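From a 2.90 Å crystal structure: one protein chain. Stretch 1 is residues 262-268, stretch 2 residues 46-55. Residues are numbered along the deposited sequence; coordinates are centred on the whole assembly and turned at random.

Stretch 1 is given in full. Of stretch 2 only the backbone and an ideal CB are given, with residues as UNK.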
ATOM      1  N   SER A 262       3.899  32.414 -19.879  1.00 40.62           N
ATOM      2  CA  SER A 262       3.958  32.334 -21.351  1.00 40.72           C
ATOM      3  C   SER A 262       4.541  31.001 -21.823  1.00 40.35           C
ATOM      4  O   SER A 262       4.171  30.490 -22.880  1.00 40.01           O
ATOM      5  CB  SER A 262       4.764  33.506 -21.950  1.00 41.03           C
ATOM      6  OG  SER A 262       6.174  33.310 -21.846  1.00 42.21           O
ATOM      7  N   ALA A 263       5.456  30.458 -21.024  1.00 39.89           N
ATOM      8  CA  ALA A 263       6.085  29.191 -21.322  1.00 39.53           C
ATOM      9  C   ALA A 263       5.047  28.087 -21.271  1.00 39.23           C
ATOM     10  O   ALA A 263       4.966  27.272 -22.189  1.00 38.95           O
ATOM     11  CB  ALA A 263       7.225  28.910 -20.344  1.00 39.39           C
ATOM     12  N   LEU A 264       4.221  28.111 -20.221  1.00 39.06           N
ATOM     13  CA  LEU A 264       3.192  27.087 -19.977  1.00 38.66           C
ATOM     14  C   LEU A 264       2.249  27.001 -21.132  1.00 38.62           C
ATOM     15  O   LEU A 264       1.756  25.923 -21.444  1.00 39.01           O
ATOM     16  CB  LEU A 264       2.395  27.370 -18.707  1.00 38.11           C
ATOM     17  CG  LEU A 264       3.183  26.866 -17.505  1.00 38.43           C
ATOM     18  CD1 LEU A 264       2.572  27.294 -16.202  1.00 37.22           C
ATOM     19  CD2 LEU A 264       3.338  25.374 -17.568  1.00 38.85           C
ATOM     20  N   HIS A 265       2.044  28.134 -21.799  1.00 38.22           N
ATOM     21  CA  HIS A 265       1.147  28.194 -22.921  1.00 38.19           C
ATOM     22  C   HIS A 265       1.717  27.597 -24.199  1.00 38.75           C
ATOM     23  O   HIS A 265       1.040  27.568 -25.236  1.00 38.83           O
ATOM     24  CB  HIS A 265       0.669  29.617 -23.126  1.00 37.88           C
ATOM     25  CG  HIS A 265      -0.450  29.986 -22.213  1.00 37.63           C
ATOM     26  ND1 HIS A 265      -0.239  30.474 -20.939  1.00 36.93           N
ATOM     27  CD2 HIS A 265      -1.791  29.888 -22.366  1.00 36.31           C
ATOM     28  CE1 HIS A 265      -1.404  30.682 -20.353  1.00 36.34           C
ATOM     29  NE2 HIS A 265      -2.361  30.336 -21.198  1.00 36.73           N
ATOM     30  N   GLN A 266       2.945  27.089 -24.127  1.00 39.10           N
ATOM     31  CA  GLN A 266       3.537  26.450 -25.286  1.00 39.29           C
ATOM     32  C   GLN A 266       3.435  24.960 -25.104  1.00 39.36           C
ATOM     33  O   GLN A 266       3.544  24.210 -26.064  1.00 39.23           O
ATOM     34  CB  GLN A 266       4.992  26.865 -25.485  1.00 39.61           C
ATOM     35  CG  GLN A 266       5.293  28.357 -25.395  1.00 40.28           C
ATOM     36  CD  GLN A 266       4.374  29.201 -26.252  1.00 43.09           C
ATOM     37  OE1 GLN A 266       4.097  28.891 -27.421  1.00 44.67           O
ATOM     38  NE2 GLN A 266       3.881  30.283 -25.667  1.00 43.57           N
ATOM     39  N   GLU A 267       3.212  24.540 -23.862  1.00 39.43           N
ATOM     40  CA  GLU A 267       3.062  23.125 -23.538  1.00 39.57           C
ATOM     41  C   GLU A 267       1.583  22.728 -23.409  1.00 40.35           C
ATOM     42  O   GLU A 267       1.159  21.693 -23.909  1.00 40.20           O
ATOM     43  CB  GLU A 267       3.807  22.808 -22.243  1.00 39.25           C
ATOM     44  CG  GLU A 267       3.503  21.433 -21.644  1.00 39.39           C
ATOM     45  CD  GLU A 267       4.175  21.203 -20.299  1.00 39.10           C
ATOM     46  OE1 GLU A 267       3.714  21.767 -19.280  1.00 34.94           O
ATOM     47  OE2 GLU A 267       5.177  20.456 -20.276  1.00 40.76           O
ATOM     48  N   ASN A 268       0.799  23.571 -22.748  1.00 41.12           N
ATOM     49  CA  ASN A 268      -0.581  23.238 -22.405  1.00 41.64           C
ATOM     50  C   ASN A 268      -1.534  24.093 -23.168  1.00 41.98           C
ATOM     51  O   ASN A 268      -1.240  25.274 -23.396  1.00 42.39           O
ATOM     52  CB  ASN A 268      -0.816  23.494 -20.929  1.00 41.32           C
ATOM     53  CG  ASN A 268       0.122  22.725 -20.081  1.00 41.28           C
ATOM     54  OD1 ASN A 268      -0.110  21.549 -19.795  1.00 41.47           O
ATOM     55  ND2 ASN A 268       1.216  23.364 -19.684  1.00 40.76           N
ATOM     56  N   UNK A  46      10.196  18.631 -26.927  1.00 44.58           N
ATOM     57  CA  UNK A  46       9.388  19.449 -27.818  1.00 44.77           C
ATOM     58  C   UNK A  46       9.210  20.853 -27.275  1.00 45.15           C
ATOM     59  O   UNK A  46       9.437  21.834 -27.992  1.00 45.40           O
ATOM     60  CB  UNK A  46       8.022  18.799 -28.044  1.00 44.77           C
ATOM     61  N   UNK A  47       8.830  20.940 -26.002  1.00 45.25           N
ATOM     62  CA  UNK A  47       8.674  22.210 -25.320  1.00 45.17           C
ATOM     63  C   UNK A  47       9.971  22.971 -25.366  1.00 45.62           C
ATOM     64  O   UNK A  47       9.947  24.181 -25.589  1.00 45.87           O
ATOM     65  CB  UNK A  47       8.219  22.008 -23.873  1.00 45.17           C
ATOM     66  N   UNK A  48      11.092  22.271 -25.168  1.00 46.02           N
ATOM     67  CA  UNK A  48      12.387  22.929 -25.169  1.00 46.40           C
ATOM     68  C   UNK A  48      12.648  23.526 -26.524  1.00 46.94           C
ATOM     69  O   UNK A  48      12.944  24.719 -26.617  1.00 47.46           O
ATOM     70  CB  UNK A  48      13.503  21.955 -24.786  1.00 46.40           C
ATOM     71  N   UNK A  49      12.481  22.708 -27.562  1.00 47.16           N
ATOM     72  CA  UNK A  49      12.690  23.138 -28.930  1.00 47.77           C
ATOM     73  C   UNK A  49      11.857  24.380 -29.289  1.00 48.47           C
ATOM     74  O   UNK A  49      12.413  25.333 -29.841  1.00 48.59           O
ATOM     75  CB  UNK A  49      12.355  21.990 -29.884  1.00 47.77           C
ATOM     76  N   UNK A  50      10.562  24.413 -28.942  1.00 49.03           N
ATOM     77  CA  UNK A  50       9.783  25.640 -29.197  1.00 49.68           C
ATOM     78  C   UNK A  50      10.270  26.874 -28.401  1.00 50.17           C
ATOM     79  O   UNK A  50      10.280  27.960 -28.945  1.00 50.61           O
ATOM     80  CB  UNK A  50       8.313  25.379 -28.861  1.00 49.68           C
ATOM     81  N   UNK A  51      10.720  26.715 -27.157  1.00 50.42           N
ATOM     82  CA  UNK A  51      11.110  27.870 -26.353  1.00 50.42           C
ATOM     83  C   UNK A  51      12.461  28.407 -26.828  1.00 51.06           C
ATOM     84  O   UNK A  51      12.746  29.599 -26.724  1.00 51.11           O
ATOM     85  CB  UNK A  51      11.172  27.499 -24.870  1.00 50.42           C
ATOM     86  N   UNK A  52      13.294  27.533 -27.373  1.00 51.68           N
ATOM     87  CA  UNK A  52      14.581  27.983 -27.873  1.00 52.45           C
ATOM     88  C   UNK A  52      14.511  28.556 -29.287  1.00 52.79           C
ATOM     89  O   UNK A  52      15.408  29.291 -29.696  1.00 52.90           O
ATOM     90  CB  UNK A  52      15.576  26.822 -27.840  1.00 52.45           C
ATOM     91  N   UNK A  53      13.433  28.261 -30.013  1.00 53.01           N
ATOM     92  CA  UNK A  53      13.339  28.655 -31.414  1.00 53.12           C
ATOM     93  C   UNK A  53      12.136  29.507 -31.847  1.00 53.52           C
ATOM     94  O   UNK A  53      12.055  29.912 -33.009  1.00 53.75           O
ATOM     95  CB  UNK A  53      13.340  27.379 -32.259  1.00 53.12           C
ATOM     96  N   UNK A  54      11.206  29.788 -30.937  1.00 53.91           N
ATOM     97  CA  UNK A  54      10.062  30.647 -31.259  1.00 53.86           C
ATOM     98  C   UNK A  54      10.548  32.093 -31.422  1.00 54.36           C
ATOM     99  O   UNK A  54      11.390  32.550 -30.650  1.00 54.33           O
ATOM    100  CB  UNK A  54       8.987  30.555 -30.174  1.00 53.86           C
ATOM    101  N   UNK A  55      10.107  32.781 -32.489  1.00 54.81           N
ATOM    102  CA  UNK A  55      10.391  34.221 -32.579  1.00 55.29           C
ATOM    103  C   UNK A  55       9.875  34.984 -31.367  1.00 55.78           C
ATOM    104  O   UNK A  55       8.738  34.794 -30.947  1.00 56.18           O
ATOM    105  CB  UNK A  55       9.771  34.803 -33.851  1.00 55.29           C
TER

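Positions 46 to 53 have helical backbone angles, and their axis passes 9.8 Å from that of helix 262-267 at 129° between N-to-C directions. At this spacing the side chains of stretch 2 must bridge the gap, meeting both side-chain and backbone atoms of stretch 1, so the direction of each CA-to-CB bond is the first evidence.

At position 46 the ideal CB has nothing of stretch 1 within 5.5 Å. Stretch 1 sets no requirement, and any helix-compatible residue would suit; the deposited one is A46, which makes no contact.

Position 47 points toward stretch 1, its ideal CB 4.8 Å from E267 CB, and the CA of position 47 lies 6.0 Å from E267 CA. Ahead lie the CB atoms of Q266 and E267 and the backbone atoms A263 O and E267 N. The nearest side-chain surface is carbon, those two CB atoms, so a medium aliphatic residue such as leucine, isoleucine or methionine would suit; A263 O is bonded to Q266 N at 2.8 Å, which does not by itself rule out a donor. The deposited residue is L47, with chi1 t and chi2 off-well at -106°. Its CD2 is 3.7 Å from Q266 CB, 3.8 Å from E267 N and 4.0 Å from A263 O.

Positions 48 and 49 likewise have no atom of stretch 1 within 5.5 Å of the ideal CB, leaving polar and charged residues possible. They are K48 and H49, neither in contact with stretch 1.

Position 50 points toward Q266, with its ideal CB 5.0 Å from Q266 CB. The short gap suits a compact apolar side chain, such as alanine, valine or isoleucine, though a flexible longer one is not excluded. Here V50 places CG2 3.7 Å from Q266 CB, with chi1 off-well at -34°.

At position 51 CA-to-CB runs sideways and the ideal CB finds nothing within 5.5 Å, yet the CA of position 51 is only 7.2 Å from A263 CA. The small A263 side chain and the aliphatic part of Q266 offer an apolar surface that a branched or long side chain could reach, so leucine or methionine would fit. The residue is L51, with chi1 m and chi2 t, and its end comes nearer: CD2 lies 4.0 Å from A263 CA, 4.1 Å from A263 CB and 3.8 Å from Q266 CG.

Positions 52 and 53 are out of reach, so stretch 1 does not discriminate among residues there. They are E52 and N53; N53 ND2 donates to H49 O at 3.1 Å, a bond back to its own helix.

Position 54 leaves helical angles (-71/134). Its CB points toward stretch 1, but with nothing within 5.5 Å only an extended side chain would arrive. The amide end of Q266 lies that way, its NE2 donating to S262 O at 2.8 Å. A long aliphatic or a polar group could suit; I54, chi1 and chi2 both t, brings CD1 to 3.9 Å from Q266 OE1.

Position 55, at -56/130, is out of reach. Its phi permits proline among many others, and P55 is found, without contact.

Stretch 2, residues 46-55: ALKHVLENIP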
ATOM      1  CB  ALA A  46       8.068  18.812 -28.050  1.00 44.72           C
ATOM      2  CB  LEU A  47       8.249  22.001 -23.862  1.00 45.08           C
ATOM      3  CG  LEU A  47       7.609  23.122 -23.014  1.00 44.18           C
ATOM      4  CD1 LEU A  47       8.567  23.658 -22.000  1.00 42.89           C
ATOM      5  CD2 LEU A  47       7.003  24.246 -23.849  1.00 43.17           C
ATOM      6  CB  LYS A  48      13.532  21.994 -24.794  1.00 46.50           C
ATOM      7  CG  LYS A  48      14.900  22.637 -25.039  1.00 46.03           C
ATOM      8  CD  LYS A  48      16.068  21.700 -24.870  1.00 47.33           C
ATOM      9  CE  LYS A  48      16.573  21.746 -23.439  1.00 49.53           C
ATOM     10  NZ  LYS A  48      17.975  21.259 -23.311  1.00 50.96           N
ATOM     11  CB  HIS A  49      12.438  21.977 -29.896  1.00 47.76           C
ATOM     12  CG  HIS A  49      12.874  22.238 -31.314  1.00 48.37           C
ATOM     13  ND1 HIS A  49      14.198  22.283 -31.696  1.00 48.19           N
ATOM     14  CD2 HIS A  49      12.152  22.427 -32.447  1.00 48.20           C
ATOM     15  CE1 HIS A  49      14.272  22.505 -32.997  1.00 48.29           C
ATOM     16  NE2 HIS A  49      13.045  22.588 -33.479  1.00 47.43           N
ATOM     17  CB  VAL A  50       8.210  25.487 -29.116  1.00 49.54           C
ATOM     18  CG1 VAL A  50       7.735  24.123 -29.593  1.00 50.17           C
ATOM     19  CG2 VAL A  50       7.684  25.771 -27.745  1.00 49.66           C
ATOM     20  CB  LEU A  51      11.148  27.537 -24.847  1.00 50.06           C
ATOM     21  CG  LEU A  51       9.884  27.260 -24.013  1.00 48.67           C
ATOM     22  CD1 LEU A  51      10.266  27.051 -22.559  1.00 47.74           C
ATOM     23  CD2 LEU A  51       8.871  28.366 -24.110  1.00 46.46           C
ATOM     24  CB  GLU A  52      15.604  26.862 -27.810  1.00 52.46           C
ATOM     25  CG  GLU A  52      16.086  26.598 -26.411  1.00 53.08           C
ATOM     26  CD  GLU A  52      16.889  25.323 -26.330  1.00 54.22           C
ATOM     27  OE1 GLU A  52      17.079  24.679 -27.403  1.00 52.44           O
ATOM     28  OE2 GLU A  52      17.305  24.970 -25.191  1.00 54.61           O
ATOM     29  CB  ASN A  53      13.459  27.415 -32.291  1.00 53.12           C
ATOM     30  CG  ASN A  53      14.845  26.787 -32.221  1.00 53.19           C
ATOM     31  OD1 ASN A  53      15.828  27.404 -32.608  1.00 51.59           O
ATOM     32  ND2 ASN A  53      14.922  25.556 -31.725  1.00 54.28           N
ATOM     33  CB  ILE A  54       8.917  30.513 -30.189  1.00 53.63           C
ATOM     34  CG1 ILE A  54       7.619  31.155 -30.670  1.00 53.45           C
ATOM     35  CG2 ILE A  54       9.337  31.042 -28.801  1.00 52.67           C
ATOM     36  CD1 ILE A  54       6.388  30.632 -29.988  1.00 52.58           C
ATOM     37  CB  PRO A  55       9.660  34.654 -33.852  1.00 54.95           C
ATOM     38  CG  PRO A  55       9.546  33.419 -34.667  1.00 54.88           C
ATOM     39  CD  PRO A  55       9.424  32.275 -33.692  1.00 54.99           C
TER
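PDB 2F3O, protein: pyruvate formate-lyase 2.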